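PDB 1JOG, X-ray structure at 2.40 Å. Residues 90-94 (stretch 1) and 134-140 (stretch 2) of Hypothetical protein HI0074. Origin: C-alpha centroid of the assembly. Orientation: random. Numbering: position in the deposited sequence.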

# COMPACT_ATOMS: atom_id res chain seq x y z
N PHE A 90 20.10 21.45 0.19
CA PHE A 90 19.81 21.90 1.54
C PHE A 90 20.35 20.94 2.57
O PHE A 90 20.07 21.12 3.74
CB PHE A 90 18.31 22.09 1.75
CG PHE A 90 17.68 23.17 0.88
CD1 PHE A 90 18.19 23.45 -0.41
CD2 PHE A 90 16.56 23.88 1.31
CE1 PHE A 90 17.59 24.43 -1.26
CE2 PHE A 90 15.93 24.86 0.49
CZ PHE A 90 16.45 25.13 -0.80
N GLY A 91 21.13 19.91 2.15
CA GLY A 91 21.67 18.99 3.17
C GLY A 91 20.53 18.31 3.96
O GLY A 91 20.70 18.00 5.15
N LEU A 92 19.37 18.10 3.32
CA LEU A 92 18.21 17.43 3.95
C LEU A 92 18.48 15.90 3.84
O LEU A 92 18.20 15.17 4.75
CB LEU A 92 16.90 17.81 3.25
CG LEU A 92 16.22 19.17 3.60
CD1 LEU A 92 14.85 19.34 2.78
CD2 LEU A 92 15.88 19.22 5.11
N ILE A 93 19.07 15.46 2.74
CA ILE A 93 19.46 14.06 2.59
C ILE A 93 20.92 14.25 2.31
O ILE A 93 21.36 15.42 2.18
CB ILE A 93 18.77 13.36 1.36
CG1 ILE A 93 18.95 14.17 0.06
CG2 ILE A 93 17.29 13.17 1.74
CD1 ILE A 93 18.57 13.44 -1.22
N GLY A 94 21.66 13.16 2.20
CA GLY A 94 23.08 13.26 1.93
C GLY A 94 23.50 12.40 0.76
O GLY A 94 24.57 12.59 0.18
N PHE A 134 17.71 10.13 9.02
CA PHE A 134 18.61 11.27 8.97
C PHE A 134 17.81 12.45 8.48
O PHE A 134 17.92 13.50 9.02
CB PHE A 134 19.82 11.07 8.06
CG PHE A 134 21.06 10.54 8.77
CD1 PHE A 134 21.26 9.15 8.95
CD2 PHE A 134 22.10 11.42 9.16
CE1 PHE A 134 22.47 8.63 9.48
CE2 PHE A 134 23.32 10.90 9.70
CZ PHE A 134 23.49 9.51 9.85
N LEU A 135 17.02 12.24 7.43
CA LEU A 135 16.21 13.28 6.86
C LEU A 135 15.38 13.95 7.92
O LEU A 135 15.33 15.17 8.03
CB LEU A 135 15.25 12.67 5.84
CG LEU A 135 14.04 13.53 5.52
CD1 LEU A 135 14.59 14.78 4.63
CD2 LEU A 135 13.06 12.80 4.66
N LEU A 136 14.69 13.15 8.71
CA LEU A 136 13.84 13.67 9.76
C LEU A 136 14.68 14.50 10.72
O LEU A 136 14.16 15.41 11.33
CB LEU A 136 13.22 12.53 10.50
CG LEU A 136 11.86 12.56 11.15
CD1 LEU A 136 11.62 11.13 11.63
CD2 LEU A 136 11.80 13.54 12.30
N GLU A 137 15.97 14.18 10.87
CA GLU A 137 16.88 14.93 11.74
C GLU A 137 17.09 16.35 11.18
O GLU A 137 16.89 17.37 11.87
CB GLU A 137 18.23 14.21 11.81
CG GLU A 137 18.44 13.51 13.11
CD GLU A 137 17.11 13.10 13.76
OE1 GLU A 137 16.53 12.02 13.42
OE2 GLU A 137 16.66 13.91 14.60
N GLN A 138 17.51 16.44 9.92
CA GLN A 138 17.69 17.72 9.31
C GLN A 138 16.39 18.54 9.35
O GLN A 138 16.43 19.72 9.67
CB GLN A 138 18.16 17.57 7.88
CG GLN A 138 19.48 16.82 7.77
CD GLN A 138 20.60 17.57 8.46
OE1 GLN A 138 21.04 17.18 9.54
NE2 GLN A 138 21.07 18.65 7.83
N LEU A 139 15.26 17.92 9.04
CA LEU A 139 14.00 18.67 9.04
C LEU A 139 13.61 19.11 10.41
O LEU A 139 12.86 20.07 10.54
CB LEU A 139 12.86 17.85 8.49
CG LEU A 139 13.02 17.38 7.07
CD1 LEU A 139 12.02 16.24 6.76
CD2 LEU A 139 12.86 18.54 6.15
N ARG A 140 14.11 18.41 11.43
CA ARG A 140 13.77 18.74 12.82
C ARG A 140 14.26 20.17 13.07
O ARG A 140 13.56 20.98 13.69
CB ARG A 140 14.35 17.73 13.83
CG ARG A 140 13.56 17.67 15.20
CD ARG A 140 13.96 16.44 16.08
NE ARG A 140 13.73 15.18 15.33
CZ ARG A 140 14.35 14.02 15.55
NH1 ARG A 140 15.27 13.90 16.52
NH2 ARG A 140 14.10 12.96 14.78

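The contact is built around L92, a buried leucine in an irregular segment that lies against the part of the helix formed by F134 to R140. Its CA-to-CB bond points sideways to the helix, but with chi1 in m and chi2 in t the end of the side chain comes nearer, so that L92 CD2 lies 3.3 Å from L139 CD2, a tight approach for two methyl groups. L92 CD2 is also 3.9 Å from CB of Q138, while CB of L92 sits 4.1 Å from CD1 of L135. One leucine thus touches L135, Q138 and L139, which a helix brings to the same side: L135 and L139 are one turn apart, linked by the backbone hydrogen bond from L139 N to L135 O at 2.9 Å. Branched, flexible and uncharged, leucine suits positions L92, L135 and L139.

L135, with chi1 in t and chi2 in p, also brings its CD1 to 4.3 Å from CG2 of I93. I93 points its CA-to-CB bond away from the helix, so its share is small, and this buried residue merely extends the apolar patch.

The backbone of L92 contributes as well. Its carbonyl oxygen faces the helix, where L135 CA lies 3.5 Å from L92 O in a CA-H...O contact with an angle of 160° at the hydrogen.

At the partly exposed edge, the CA-to-CB bond of Q138 points toward the loop, and its side chain donates the one hydrogen bond between the stretches, from Q138 NE2 to G91 O at 2.8 Å. Glutamine suits this border: its aliphatic portion packs beside L92 through the CB contact already described, while its amide reaches a backbone carbonyl. G91 adopts phi/psi of 60/30, and positive phi by itself favours glycine. Together the two stretches bury 267 Å², summed over both sides.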